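Carbonic anhydrase (Sordaria macrospora, PDB 4O1K) catalyses the reversible hydration of carbon dioxide to bicarbonate at a zinc ion, as a tetrameric beta-class carbonic anhydrase. Local coordinates at residues E23-K26 against S27-T30; M130-W133 against L134-I137; T212-K215 against D216-I220. All blocks are in the same frame, centred on the assembly; numbering follows the deposited sequence.

Contact 1 of 3, residues E23-K26 against S27-T30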
loop_
_atom_site.group_PDB
_atom_site.type_symbol
_atom_site.label_atom_id
_atom_site.label_comp_id
_atom_site.label_asym_id
_atom_site.label_seq_id
_atom_site.Cartn_x
_atom_site.Cartn_y
_atom_site.Cartn_z
ATOM N N GLU A 23 24.142 -26.322 -10.198
ATOM C CA GLU A 23 24.656 -27.665 -9.976
ATOM C C GLU A 23 24.027 -28.250 -8.703
ATOM O O GLU A 23 23.638 -29.415 -8.680
ATOM C CB GLU A 23 26.185 -27.635 -9.880
ATOM C CG GLU A 23 26.849 -26.794 -10.980
ATOM C CD GLU A 23 28.326 -26.519 -10.719
ATOM O OE1 GLU A 23 28.999 -27.375 -10.099
ATOM O OE2 GLU A 23 28.811 -25.446 -11.142
ATOM N N ASN A 24 23.902 -27.438 -7.657
ATOM C CA ASN A 24 23.281 -27.898 -6.419
ATOM C C ASN A 24 21.787 -28.202 -6.602
ATOM O O ASN A 24 21.232 -29.072 -5.918
ATOM C CB ASN A 24 23.497 -26.878 -5.301
ATOM C CG ASN A 24 24.898 -26.935 -4.730
ATOM O OD1 ASN A 24 25.622 -27.906 -4.939
ATOM N ND2 ASN A 24 25.283 -25.902 -3.989
ATOM N N ASN A 25 21.147 -27.483 -7.525
ATOM C CA ASN A 25 19.756 -27.759 -7.891
ATOM C C ASN A 25 19.574 -29.117 -8.581
ATOM O O ASN A 25 18.668 -29.875 -8.229
ATOM C CB ASN A 25 19.185 -26.650 -8.773
ATOM C CG ASN A 25 17.869 -27.052 -9.428
ATOM O OD1 ASN A 25 17.796 -27.252 -10.651
ATOM N ND2 ASN A 25 16.832 -27.213 -8.613
ATOM N N LYS A 26 20.429 -29.421 -9.558
ATOM C CA LYS A 26 20.385 -30.723 -10.229
ATOM C C LYS A 26 20.661 -31.871 -9.255
ATOM O O LYS A 26 20.009 -32.921 -9.313
ATOM C CB LYS A 26 21.378 -30.774 -11.393
ATOM C CG LYS A 26 21.030 -29.828 -12.536
ATOM C CD LYS A 26 22.124 -29.805 -13.599
ATOM C CE LYS A 26 21.873 -28.705 -14.614
ATOM N NZ LYS A 26 20.611 -28.912 -15.375
ATOM N N SER A 27 21.633 -31.659 -8.369
ATOM C CA SER A 27 21.965 -32.619 -7.322
ATOM C C SER A 27 20.774 -32.884 -6.415
ATOM O O SER A 27 20.495 -34.033 -6.075
ATOM C CB SER A 27 23.142 -32.120 -6.487
ATOM O OG SER A 27 24.368 -32.525 -7.057
ATOM N N TRP A 28 20.073 -31.820 -6.029
ATOM C CA TRP A 28 18.900 -31.960 -5.173
ATOM C C TRP A 28 17.767 -32.699 -5.882
ATOM O O TRP A 28 17.122 -33.558 -5.287
ATOM C CB TRP A 28 18.420 -30.595 -4.668
ATOM C CG TRP A 28 17.000 -30.598 -4.165
ATOM C CD1 TRP A 28 16.569 -30.895 -2.900
ATOM C CD2 TRP A 28 15.826 -30.270 -4.922
ATOM N NE1 TRP A 28 15.197 -30.772 -2.828
ATOM C CE2 TRP A 28 14.719 -30.393 -4.059
ATOM C CE3 TRP A 28 15.606 -29.889 -6.248
ATOM C CZ2 TRP A 28 13.409 -30.148 -4.487
ATOM C CZ3 TRP A 28 14.307 -29.642 -6.668
ATOM C CH2 TRP A 28 13.229 -29.774 -5.795
ATOM N N ALA A 29 17.527 -32.354 -7.148
ATOM C CA ALA A 29 16.534 -33.057 -7.969
ATOM C C ALA A 29 16.829 -34.561 -8.104
ATOM O O ALA A 29 15.918 -35.395 -8.039
ATOM C CB ALA A 29 16.436 -32.416 -9.341
ATOM N N THR A 30 18.102 -34.895 -8.304
ATOM C CA THR A 30 18.508 -36.276 -8.547
ATOM C C THR A 30 18.309 -37.148 -7.304
ATOM O O THR A 30 17.776 -38.261 -7.386
ATOM C CB THR A 30 19.978 -36.361 -8.991
ATOM O OG1 THR A 30 20.235 -35.398 -10.020
ATOM C CG2 THR A 30 20.288 -37.743 -9.531
#

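Contact 2 of 3, residues M130-W133 against L134-I137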
loop_
_atom_site.group_PDB
_atom_site.type_symbol
_atom_site.label_atom_id
_atom_site.label_comp_id
_atom_site.label_asym_id
_atom_site.label_seq_id
_atom_site.Cartn_x
_atom_site.Cartn_y
_atom_site.Cartn_z
ATOM N N MET A 130 12.054 1.735 5.342
ATOM C CA MET A 130 11.711 0.800 6.394
ATOM C C MET A 130 10.917 1.466 7.524
ATOM O O MET A 130 10.211 0.767 8.264
ATOM C CB MET A 130 12.965 0.128 6.963
ATOM C CG MET A 130 13.564 -0.965 6.065
ATOM S SD MET A 130 12.488 -2.417 5.917
ATOM C CE MET A 130 12.164 -2.805 7.627
ATOM N N ASN A 131 11.012 2.794 7.664
ATOM C CA ASN A 131 10.430 3.424 8.842
ATOM C C ASN A 131 8.931 3.134 8.983
ATOM O O ASN A 131 8.506 2.688 10.032
ATOM C CB ASN A 131 10.694 4.944 8.900
ATOM C CG ASN A 131 12.181 5.298 8.985
ATOM O OD1 ASN A 131 12.993 4.556 9.538
ATOM N ND2 ASN A 131 12.533 6.467 8.457
ATOM N N PRO A 132 8.128 3.389 7.937
ATOM C CA PRO A 132 6.708 3.149 8.212
ATOM C C PRO A 132 6.403 1.650 8.364
ATOM O O PRO A 132 5.424 1.291 9.034
ATOM C CB PRO A 132 6.012 3.678 6.958
ATOM C CG PRO A 132 7.060 4.341 6.130
ATOM C CD PRO A 132 8.354 3.761 6.534
ATOM N N TRP A 133 7.226 0.779 7.778
ATOM C CA TRP A 133 6.997 -0.653 8.008
ATOM C C TRP A 133 7.254 -1.041 9.461
ATOM O O TRP A 133 6.394 -1.650 10.119
ATOM C CB TRP A 133 7.833 -1.497 7.028
ATOM C CG TRP A 133 7.455 -2.933 7.068
ATOM C CD1 TRP A 133 8.092 -3.930 7.736
ATOM C CD2 TRP A 133 6.347 -3.541 6.392
ATOM N NE1 TRP A 133 7.441 -5.128 7.537
ATOM C CE2 TRP A 133 6.362 -4.910 6.701
ATOM C CE3 TRP A 133 5.338 -3.050 5.554
ATOM C CZ2 TRP A 133 5.417 -5.799 6.198
ATOM C CZ3 TRP A 133 4.382 -3.936 5.058
ATOM C CH2 TRP A 133 4.424 -5.294 5.399
ATOM N N LEU A 134 8.429 -0.694 9.983
ATOM C CA LEU A 134 8.767 -1.004 11.366
ATOM C C LEU A 134 7.912 -0.264 12.376
ATOM O O LEU A 134 7.791 -0.689 13.534
ATOM C CB LEU A 134 10.221 -0.681 11.618
ATOM C CG LEU A 134 11.137 -1.474 10.713
ATOM C CD1 LEU A 134 12.568 -1.018 10.884
ATOM C CD2 LEU A 134 10.996 -2.948 11.012
ATOM N N ARG A 135 7.299 0.836 11.942
ATOM C CA ARG A 135 6.409 1.564 12.836
ATOM C C ARG A 135 5.337 0.642 13.389
ATOM O O ARG A 135 4.930 0.775 14.549
ATOM C CB ARG A 135 5.779 2.761 12.090
ATOM C CG ARG A 135 4.910 3.716 12.961
ATOM C CD ARG A 135 4.601 4.951 12.124
ATOM N NE ARG A 135 5.868 5.529 11.635
ATOM C CZ ARG A 135 6.085 6.042 10.427
ATOM N NH1 ARG A 135 5.120 6.123 9.521
ATOM N NH2 ARG A 135 7.293 6.502 10.112
ATOM N N ASN A 136 4.893 -0.324 12.588
ATOM C CA ASN A 136 3.836 -1.237 13.066
ATOM C C ASN A 136 4.236 -1.989 14.303
ATOM O O ASN A 136 3.403 -2.328 15.159
ATOM C CB ASN A 136 3.520 -2.242 11.971
ATOM C CG ASN A 136 2.858 -1.590 10.797
ATOM O OD1 ASN A 136 3.456 -1.427 9.729
ATOM N ND2 ASN A 136 1.612 -1.220 10.979
ATOM N N ILE A 137 5.529 -2.273 14.392
ATOM C CA ILE A 137 6.033 -3.041 15.499
ATOM C C ILE A 137 6.105 -2.127 16.716
ATOM O O ILE A 137 5.792 -2.530 17.851
ATOM C CB ILE A 137 7.414 -3.590 15.180
ATOM C CG1 ILE A 137 7.323 -4.619 14.041
ATOM C CG2 ILE A 137 8.019 -4.211 16.435
ATOM C CD1 ILE A 137 8.619 -4.827 13.349
#

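Contact 3 of 3, residues T212-K215 against D216-I220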
loop_
_atom_site.group_PDB
_atom_site.type_symbol
_atom_site.label_atom_id
_atom_site.label_comp_id
_atom_site.label_asym_id
_atom_site.label_seq_id
_atom_site.Cartn_x
_atom_site.Cartn_y
_atom_site.Cartn_z
ATOM N N THR A 212 -12.056 -15.904 21.664
ATOM C CA THR A 212 -12.235 -14.659 22.417
ATOM C C THR A 212 -11.767 -13.423 21.642
ATOM O O THR A 212 -12.348 -12.339 21.765
ATOM C CB THR A 212 -11.539 -14.715 23.806
ATOM O OG1 THR A 212 -10.115 -14.727 23.649
ATOM C CG2 THR A 212 -11.952 -15.955 24.547
ATOM N N ILE A 213 -10.724 -13.579 20.832
ATOM C CA ILE A 213 -10.272 -12.469 19.999
ATOM C C ILE A 213 -11.400 -12.084 19.069
ATOM O O ILE A 213 -11.735 -10.901 18.926
ATOM C CB ILE A 213 -9.041 -12.840 19.155
ATOM C CG1 ILE A 213 -7.800 -12.909 20.035
ATOM C CG2 ILE A 213 -8.830 -11.825 18.069
ATOM C CD1 ILE A 213 -6.577 -13.423 19.294
ATOM N N LEU A 214 -11.999 -13.104 18.469
ATOM C CA LEU A 214 -13.091 -12.918 17.529
ATOM C C LEU A 214 -14.275 -12.219 18.209
ATOM O O LEU A 214 -14.884 -11.309 17.627
ATOM C CB LEU A 214 -13.501 -14.270 16.931
ATOM C CG LEU A 214 -14.686 -14.345 15.963
ATOM C CD1 LEU A 214 -14.481 -13.451 14.743
ATOM C CD2 LEU A 214 -14.939 -15.786 15.537
ATOM N N LYS A 215 -14.590 -12.620 19.440
ATOM C CA LYS A 215 -15.707 -12.009 20.162
ATOM C C LYS A 215 -15.459 -10.526 20.454
ATOM O O LYS A 215 -16.375 -9.705 20.326
ATOM C CB LYS A 215 -16.006 -12.766 21.454
ATOM C CG LYS A 215 -17.321 -12.350 22.083
ATOM C CD LYS A 215 -17.428 -12.823 23.526
ATOM C CE LYS A 215 -18.787 -12.466 24.121
ATOM N NZ LYS A 215 -19.010 -13.106 25.456
ATOM N N ASP A 216 -14.225 -10.187 20.833
ATOM C CA ASP A 216 -13.846 -8.795 21.115
ATOM C C ASP A 216 -13.952 -7.905 19.890
ATOM O O ASP A 216 -14.463 -6.781 19.960
ATOM C CB ASP A 216 -12.414 -8.723 21.636
ATOM C CG ASP A 216 -12.261 -9.355 22.992
ATOM O OD1 ASP A 216 -13.167 -10.121 23.396
ATOM O OD2 ASP A 216 -11.234 -9.089 23.651
ATOM N N ILE A 217 -13.447 -8.410 18.766
ATOM C CA ILE A 217 -13.538 -7.711 17.496
ATOM C C ILE A 217 -14.996 -7.565 17.048
ATOM O O ILE A 217 -15.358 -6.566 16.432
ATOM C CB ILE A 217 -12.697 -8.419 16.420
ATOM C CG1 ILE A 217 -11.214 -8.251 16.734
ATOM C CG2 ILE A 217 -12.978 -7.849 15.043
ATOM C CD1 ILE A 217 -10.307 -9.229 16.001
ATOM N N GLN A 218 -15.841 -8.539 17.394
ATOM C CA GLN A 218 -17.229 -8.524 16.932
ATOM C C GLN A 218 -18.118 -7.469 17.606
ATOM O O GLN A 218 -19.220 -7.215 17.140
ATOM C CB GLN A 218 -17.862 -9.918 17.063
ATOM C CG GLN A 218 -17.449 -10.871 15.924
ATOM C CD GLN A 218 -18.068 -12.250 16.067
ATOM O OE1 GLN A 218 -18.149 -12.798 17.169
ATOM N NE2 GLN A 218 -18.509 -12.816 14.948
ATOM N N LYS A 219 -17.645 -6.864 18.690
ATOM C CA LYS A 219 -18.428 -5.863 19.409
ATOM C C LYS A 219 -18.916 -4.709 18.518
ATOM O O LYS A 219 -20.007 -4.174 18.728
ATOM C CB LYS A 219 -17.636 -5.360 20.612
ATOM C CG LYS A 219 -17.306 -6.503 21.581
ATOM C CD LYS A 219 -16.709 -6.028 22.889
ATOM C CE LYS A 219 -16.948 -7.065 23.974
ATOM N NZ LYS A 219 -18.404 -7.241 24.254
ATOM N N ILE A 220 -18.127 -4.366 17.505
ATOM C CA ILE A 220 -18.519 -3.348 16.534
ATOM C C ILE A 220 -18.480 -3.846 15.078
ATOM O O ILE A 220 -18.913 -3.138 14.159
ATOM C CB ILE A 220 -17.643 -2.093 16.663
ATOM C CG1 ILE A 220 -16.162 -2.479 16.650
ATOM C CG2 ILE A 220 -17.980 -1.359 17.943
ATOM C CD1 ILE A 220 -15.226 -1.352 16.195
#

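Contact 1 of 3, residues E23-K26 against S27-T30
Helix 16-35, an N-terminal helix that reaches away from the body of its own chain, passes through residues 23-30, where one flank is buried against a second subunit, Asn25 meets Trp28 and Lys26 meets Thr30. The backbone makes four successive i to i+4 hydrogen bonds, from Ser27 N to Glu23 O through to Thr30 N on Lys26 O. The last of these carbonyls does double duty: Lys26 O accepts from Thr30 N at 2.9 Å and from Thr30 OG1 at 2.6 Å, the two donors arriving from opposite faces of the carbonyl plane. The hydroxyl can reach back because OG1 stands beside its own backbone N (chi1 -47°). Threonine thus suits an exposed turn, as its hydroxyl finds a partner within the helix itself.

On the buried side, the amide of Asn25 approaches the six-membered ring of Trp28, with ND2 3.8 Å from CE3 and the amide and indole planes 30° apart. Asn25 O lies in the plane of the indole, at its edge, 3.6 Å from Trp28 CE3, while also accepting the Ala29 N-H in a nearly straight bond. The small CB of Ala29 nestles 3.6 Å from Asn25 O, adding little bulk to this side.

The polar end of Asn25 is satisfied across the subunit boundary: ND2 donates to Ile66 O and Gly201 O of the second subunit, and OD1 accepts from Leu203 N there. Asparagine fits the place because one short amide both gives and takes. The helix therefore lies against the 63-67 helix and strand 202-205 of that neighbour, with Trp28 packed on its Gly201.

Contact 2 of 3, residues M130-W133 against L134-I137
Met130 folds its side chain over Leu134, one turn on, in the opening, buried part of helix 130-143 of the beta-carbonic anhydrase fold. From CB, which lies 4.1 Å from Leu134 CD1, the chain bends at both chi2 (-67°) and chi3, curling back so that the terminal CE comes to 3.5 Å from Leu134 CG. The same methyl touches both branches of the leucine, CD1 and CD2, as the two side chains cross at a slant. A flexible, unbranched methionine suits the spot because it can curl round its neighbour, and the forked leucine offers two methyls to receive it. Beneath them Leu134 N donates to Met130 O in an almost straight bond of 2.9 Å.

On another side of the helix Arg135 turns back over the preceding turn, its chain bent at chi3 (-55°). One face of its guanidinium covers the backbone, with Pro132 CA 3.5 Å above the plane and Asn131 O on the same face, while NH1 also lies against Pro132 CB. Proline probably fits here because a residue so near the start of a helix need not donate a backbone N-H.

Asn131 turns its amide toward the preceding loop, where Leu127 N and Asp126 OD1 bind it, and Trp133 donates its indole N-H to Ile80 O. Met130, Pro132 and Trp133 also pack on the second subunit, at Ser93, Leu89 and Asn90 respectively. Asn136 N bonds to Trp133 O at 3.2 Å from well above the carbonyl plane, an i to i+3 link.

Contact 3 of 3, residues T212-K215 against D216-I220
Leu214 O accepts the backbone N-H of Gln218 at 2.9 Å, and the side chain of the same glutamine folds against this carbonyl, with CG only 3.1 Å from the oxygen. Gln218 N also makes a weak bond to Lys215 O, so its N-H is shared between two carbonyls. Beyond CG the glutamine chain runs extended across Leu214, its CD 4.0 Å from Leu214 CG, and NE2 goes on to a weak hydrogen bond with Gln180 OE1. An alanine in place of Gln218 would probably uncover this flank of Leu214 and leave Gln180 without that weak partner.

The inner face is apolar. Ile213 and Ile217 lie side by side and point the same way, CG2 of the first 3.6 Å from CD1 of the second; branched aliphatics suit this face, which packs on helix 154-174 through Tyr167, Arg171 and Val174. Thr212 OG1 bonds back to Asp209 O.

The outer face carries Asp216, Lys215 and Lys219, whose charged ends do not touch. Backbone bonds and inner apolar packing thus hold this part of the chain, with no close charge pairing among Lys215, Asp216 and Lys219.

How the contacts relate
Contact 2 is the buried one, whereas contacts 1 and 3 each have a buried face and an exposed one. All three are local contacts along one helix each: 16-35, 130-143 and 210-218. Contact 1 lies far out, its centre 28 Å from that of the chain, and its hidden side mixes the polar Asn25, which meets backbone groups of the second subunit, with Trp28 and Ala29. Contact 2 also touches that subunit but relies on methyl and aliphatic packing and on a guanidinium lying over backbone. It shares the third subunit with contact 3, where Ile217 O takes a hydrogen bond from Arg142 of that neighbour. Contacts 1 and 3 lie on opposite sides of the chain's centre, their own centres about 49 Å apart.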